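Local structure of putative aminopeptidase (Leishmania major, 5NTH) at residues A[53-57]-A[75-79]; A[281-287]-A[346-350]. The protein probably acts as a manganese-dependent leucyl aminopeptidase of the M17 family, removing amino acids from the N-terminal ends of peptides. Residues are numbered along the deposited sequence.

Contact 1: A[53-57]-A[75-79]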
loop_
_atom_site.group_PDB
_atom_site.type_symbol
_atom_site.label_atom_id
_atom_site.label_comp_id
_atom_site.label_asym_id
_atom_site.label_seq_id
_atom_site.Cartn_x
_atom_site.Cartn_y
_atom_site.Cartn_z
ATOM N N LEU A 53 -28.951 39.022 -1.170
ATOM C CA LEU A 53 -29.503 39.687 -2.344
ATOM C C LEU A 53 -30.640 40.684 -2.055
ATOM O O LEU A 53 -30.601 41.797 -2.587
ATOM C CB LEU A 53 -29.950 38.682 -3.397
ATOM C CG LEU A 53 -30.156 39.320 -4.782
ATOM C CD1 LEU A 53 -28.893 39.960 -5.384
ATOM C CD2 LEU A 53 -30.725 38.264 -5.723
ATOM N N GLU A 54 -31.627 40.320 -1.224
ATOM C CA GLU A 54 -32.659 41.307 -0.793
ATOM C C GLU A 54 -32.003 42.623 -0.349
ATOM O O GLU A 54 -32.341 43.684 -0.854
ATOM C CB GLU A 54 -33.541 40.782 0.361
ATOM N N GLN A 55 -31.038 42.527 0.568
ATOM C CA GLN A 55 -30.481 43.706 1.234
ATOM C C GLN A 55 -29.658 44.518 0.245
ATOM O O GLN A 55 -29.688 45.750 0.281
ATOM C CB GLN A 55 -29.667 43.325 2.479
ATOM N N LEU A 56 -28.963 43.842 -0.671
ATOM C CA LEU A 56 -28.192 44.547 -1.690
ATOM C C LEU A 56 -29.041 45.374 -2.635
ATOM O O LEU A 56 -28.590 46.420 -3.080
ATOM C CB LEU A 56 -27.329 43.591 -2.517
ATOM C CG LEU A 56 -26.113 42.970 -1.831
ATOM C CD1 LEU A 56 -25.304 42.248 -2.879
ATOM C CD2 LEU A 56 -25.230 43.957 -1.081
ATOM N N ARG A 57 -30.244 44.903 -2.950
ATOM C CA ARG A 57 -31.119 45.577 -3.937
ATOM C C ARG A 57 -32.027 46.663 -3.356
ATOM O O ARG A 57 -32.727 47.379 -4.103
ATOM C CB ARG A 57 -31.951 44.547 -4.688
ATOM C CG ARG A 57 -31.167 44.001 -5.845
ATOM C CD ARG A 57 -31.817 42.779 -6.437
ATOM N NE ARG A 57 -31.076 42.416 -7.640
ATOM C CZ ARG A 57 -31.252 41.304 -8.347
ATOM N NH1 ARG A 57 -32.172 40.390 -7.992
ATOM N NH2 ARG A 57 -30.491 41.112 -9.429
ATOM N N LEU A 75 -25.229 45.924 -9.359
ATOM C CA LEU A 75 -26.281 45.416 -8.518
ATOM C C LEU A 75 -27.416 44.831 -9.324
ATOM O O LEU A 75 -28.071 43.918 -8.822
ATOM C CB LEU A 75 -26.762 46.474 -7.558
ATOM C CG LEU A 75 -25.685 46.915 -6.557
ATOM C CD1 LEU A 75 -26.034 48.235 -5.878
ATOM C CD2 LEU A 75 -25.459 45.846 -5.505
ATOM N N GLN A 76 -27.634 45.288 -10.563
ATOM C CA GLN A 76 -28.626 44.628 -11.435
ATOM C C GLN A 76 -28.163 43.244 -11.869
ATOM O O GLN A 76 -29.007 42.406 -12.219
ATOM C CB GLN A 76 -28.992 45.423 -12.705
ATOM C CG GLN A 76 -29.355 46.892 -12.534
ATOM C CD GLN A 76 -30.600 47.184 -11.679
ATOM O OE1 GLN A 76 -30.994 46.409 -10.793
ATOM N NE2 GLN A 76 -31.212 48.355 -11.926
ATOM N N ARG A 77 -26.847 43.013 -11.865
ATOM C CA ARG A 77 -26.277 41.810 -12.493
ATOM C C ARG A 77 -25.883 40.707 -11.549
ATOM O O ARG A 77 -25.819 39.546 -11.950
ATOM C CB ARG A 77 -25.030 42.183 -13.275
ATOM C CG ARG A 77 -25.329 42.948 -14.534
ATOM C CD ARG A 77 -24.071 43.126 -15.339
ATOM N NE ARG A 77 -24.384 43.906 -16.518
ATOM C CZ ARG A 77 -23.665 43.933 -17.628
ATOM N NH1 ARG A 77 -22.540 43.236 -17.727
ATOM N NH2 ARG A 77 -24.091 44.666 -18.651
ATOM N N VAL A 78 -25.528 41.081 -10.329
ATOM C CA VAL A 78 -25.233 40.120 -9.298
ATOM C C VAL A 78 -26.495 39.261 -9.109
ATOM O O VAL A 78 -27.610 39.783 -9.092
ATOM C CB VAL A 78 -24.777 40.816 -7.980
ATOM C CG1 VAL A 78 -25.932 41.479 -7.243
ATOM C CG2 VAL A 78 -24.079 39.824 -7.079
ATOM N N LYS A 79 -26.294 37.949 -9.062
ATOM C CA LYS A 79 -27.332 36.979 -8.722
ATOM C C LYS A 79 -26.885 36.312 -7.388
ATOM O O LYS A 79 -25.687 36.389 -7.038
ATOM C CB LYS A 79 -27.473 35.969 -9.875
#

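Contact 2: A[281-287]-A[346-350]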
loop_
_atom_site.group_PDB
_atom_site.type_symbol
_atom_site.label_atom_id
_atom_site.label_comp_id
_atom_site.label_asym_id
_atom_site.label_seq_id
_atom_site.Cartn_x
_atom_site.Cartn_y
_atom_site.Cartn_z
ATOM N N TYR A 281 -6.823 34.391 35.319
ATOM C CA TYR A 281 -7.275 35.682 35.842
ATOM C C TYR A 281 -8.455 35.454 36.760
ATOM O O TYR A 281 -9.388 34.725 36.378
ATOM C CB TYR A 281 -7.733 36.585 34.703
ATOM C CG TYR A 281 -7.942 38.056 35.033
ATOM C CD1 TYR A 281 -6.934 38.827 35.604
ATOM C CD2 TYR A 281 -9.127 38.698 34.684
ATOM C CE1 TYR A 281 -7.122 40.201 35.853
ATOM C CE2 TYR A 281 -9.343 40.063 34.926
ATOM C CZ TYR A 281 -8.340 40.825 35.520
ATOM O OH TYR A 281 -8.552 42.183 35.758
ATOM N N ARG A 282 -8.375 36.037 37.969
ATOM C CA ARG A 282 -9.550 36.306 38.795
ATOM C C ARG A 282 -10.110 37.657 38.388
ATOM O O ARG A 282 -9.402 38.679 38.402
ATOM C CB ARG A 282 -9.256 36.323 40.297
ATOM C CG ARG A 282 -10.524 36.539 41.191
ATOM C CD ARG A 282 -10.264 36.353 42.695
ATOM N NE ARG A 282 -9.240 35.302 42.832
ATOM C CZ ARG A 282 -9.405 34.043 43.268
ATOM N NH1 ARG A 282 -8.340 33.228 43.247
ATOM N NH2 ARG A 282 -10.576 33.591 43.747
ATOM N N ASN A 283 -11.394 37.649 38.046
ATOM C CA ASN A 283 -12.100 38.845 37.630
ATOM C C ASN A 283 -12.455 39.659 38.880
ATOM O O ASN A 283 -13.202 39.171 39.749
ATOM C CB ASN A 283 -13.348 38.456 36.836
ATOM C CG ASN A 283 -14.064 39.649 36.257
ATOM O OD1 ASN A 283 -13.647 40.798 36.447
ATOM N ND2 ASN A 283 -15.155 39.387 35.542
ATOM N N PRO A 284 -11.926 40.897 38.981
ATOM C CA PRO A 284 -12.277 41.681 40.159
ATOM C C PRO A 284 -13.727 42.114 40.181
ATOM O O PRO A 284 -14.247 42.309 41.269
ATOM C CB PRO A 284 -11.369 42.917 40.076
ATOM C CG PRO A 284 -10.431 42.691 38.931
ATOM C CD PRO A 284 -11.060 41.649 38.053
ATOM N N ASN A 285 -14.375 42.259 39.018
ATOM C CA ASN A 285 -15.792 42.675 38.949
ATOM C C ASN A 285 -16.773 41.516 38.774
ATOM O O ASN A 285 -17.847 41.669 38.196
ATOM C CB ASN A 285 -16.008 43.687 37.821
ATOM C CG ASN A 285 -14.952 44.765 37.798
ATOM O OD1 ASN A 285 -14.220 44.888 36.821
ATOM N ND2 ASN A 285 -14.845 45.535 38.884
ATOM N N ALA A 286 -16.411 40.359 39.287
ATOM C CA ALA A 286 -17.273 39.208 39.198
ATOM C C ALA A 286 -18.517 39.397 40.063
ATOM O O ALA A 286 -18.388 39.772 41.230
ATOM C CB ALA A 286 -16.523 37.971 39.659
ATOM N N ALA A 287 -19.689 39.092 39.487
ATOM C CA ALA A 287 -20.974 39.154 40.160
ATOM C C ALA A 287 -21.159 37.951 41.051
ATOM O O ALA A 287 -20.343 37.022 41.017
ATOM C CB ALA A 287 -22.075 39.194 39.132
ATOM N N PHE A 346 -17.712 40.582 31.335
ATOM C CA PHE A 346 -17.886 39.123 31.538
ATOM C C PHE A 346 -18.184 38.919 32.991
ATOM O O PHE A 346 -17.571 38.102 33.653
ATOM C CB PHE A 346 -16.676 38.298 31.053
ATOM C CG PHE A 346 -16.635 38.086 29.560
ATOM C CD1 PHE A 346 -16.123 39.050 28.726
ATOM C CD2 PHE A 346 -17.089 36.906 28.998
ATOM C CE1 PHE A 346 -16.095 38.863 27.360
ATOM C CE2 PHE A 346 -17.059 36.700 27.634
ATOM C CZ PHE A 346 -16.560 37.679 26.814
ATOM N N SER A 347 -19.156 39.679 33.482
ATOM C CA SER A 347 -19.427 39.766 34.940
ATOM C C SER A 347 -19.771 38.415 35.596
ATOM O O SER A 347 -19.478 38.180 36.754
ATOM C CB SER A 347 -20.536 40.798 35.222
ATOM O OG SER A 347 -21.755 40.430 34.594
ATOM N N HIS A 348 -20.345 37.530 34.798
ATOM C CA HIS A 348 -20.797 36.199 35.201
ATOM C C HIS A 348 -19.627 35.174 35.148
ATOM O O HIS A 348 -19.861 33.956 35.125
ATOM C CB HIS A 348 -21.931 35.762 34.257
ATOM C CG HIS A 348 -21.508 35.760 32.819
ATOM N ND1 HIS A 348 -21.379 36.921 32.077
ATOM C CD2 HIS A 348 -21.065 34.758 32.023
ATOM C CE1 HIS A 348 -20.915 36.629 30.878
ATOM N NE2 HIS A 348 -20.729 35.322 30.814
ATOM N N ILE A 349 -18.382 35.654 35.124
ATOM C CA ILE A 349 -17.235 34.781 35.138
ATOM C C ILE A 349 -16.311 35.245 36.251
ATOM O O ILE A 349 -15.884 36.397 36.261
ATOM C CB ILE A 349 -16.535 34.772 33.745
ATOM C CG1 ILE A 349 -17.479 34.108 32.711
ATOM C CG2 ILE A 349 -15.176 34.044 33.803
ATOM C CD1 ILE A 349 -16.914 33.981 31.319
ATOM N N ALA A 350 -16.002 34.331 37.166
ATOM C CA ALA A 350 -15.172 34.633 38.340
ATOM C C ALA A 350 -13.706 34.362 38.090
ATOM O O ALA A 350 -12.877 35.240 38.291
ATOM C CB ALA A 350 -15.645 33.819 39.538
#

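Contact 1: A[53-57]-A[75-79]
Helix 53-57 packs beside the C-terminal end of helix 69-77 and the residues that follow it, on the six-stranded mixed sheet of the N-terminal alpha/beta domain, which belongs to the macro-domain clan. The segments run in opposite directions, with the CA of Leu53 nearest that of Lys79 (7.3 Å) and the CA of Arg57 nearest that of Leu75 (6.7 Å). One bump is Val78, the first residue to leave helical geometry at the end of helix 69-77. Its CG1 pushes into the hollow between two leucines one turn apart on the other helix, 3.8 Å from Leu53 CD1 and 4.5 Å from Leu56 CD1. Leu75, three residues earlier, supplies a second bump: its CB starts out sideways, but the branched end swings in so that CD2 lies 4.2 Å from Leu56 CB and 4.0 Å from Leu56 O. Below this apolar seam the packing continues into the sheet, where Leu56 and Leu75 both rest on Leu49 of strand 46-51, and Leu75 and Val78 on Val101 of strand 97-103. The CA-to-CB bond of Arg77 points away from the seam, and its side chain packs against Leu87 of a second subunit. On the exposed side Arg57 reaches across the gap like a strut, its chain extended beyond CB, and brings its guanidinium to the carbonyl-rich C-terminal end of helix 69-77. Arg57 NE lies 3.6 Å from Leu75 O, which meets the guanidinium at its edge, whereas Arg57 NH2 comes within 3.2 Å of Val78 O at an angle too poor for a bond.

Contact 2: A[281-287]-A[346-350]
Tyr281 is still in strand 275-282, pairing through its backbone with Ile352 in the antiparallel neighbour 349-361, while its hydroxyl bonds to Lys340. At Arg282 the CA-to-CB bond points away, and the contact is a CA-H...O approach to Ala350 O (3.5 Å from CA). Asn283 does most of the polar work: its backbone N donates to Ala350 O (2.8 Å, nearly straight), and its ND2 donates to Ile349 O at 3.2 Å. Meanwhile OD1 of Asn283 accepts from Asn285 N at 3.0 Å, an Asx turn that shapes the start of the type I turn from Asn283 to Ala286. The chain then comes back to the second segment, where Ala286 CB lies 4.2 Å from Ala350 CB and Ala286 CA 3.4 Å from Ser347 O. Ala287 N closes the contact by donating to Ser347 O at 2.9 Å. The partner segment is a type I turn, Phe346 to Ile349, followed by Ala350 near the start of strand 349-361. Since every hydrogen-bond acceptor across the interface is a main-chain carbonyl, the fit depends chiefly on backbone shape, with the amide of Asn283 as its one side-chain donor.

In the fold
The two contacts bury almost the same area, yet they belong to different domains and do not touch: their centres are 45 Å apart and their nearest atoms about 28 Å. Contact 1 joins helix 53-57 to the end of helix 69-77 and the residues just after it; contact 2 joins the end of strand 275-282 and the turn after it to the turn that opens strand 349-361, its antiparallel neighbour. Both are partly buried, away from the manganese and actinonin sites. Contact 1, the farther from the chain centre, rests on aliphatic interlocking with an arginine along its exposed side, and one of its residues, Arg77, reaches a second subunit. Contact 2 is held by well-formed hydrogen bonds, with little apolar packing, and no other subunit touches it.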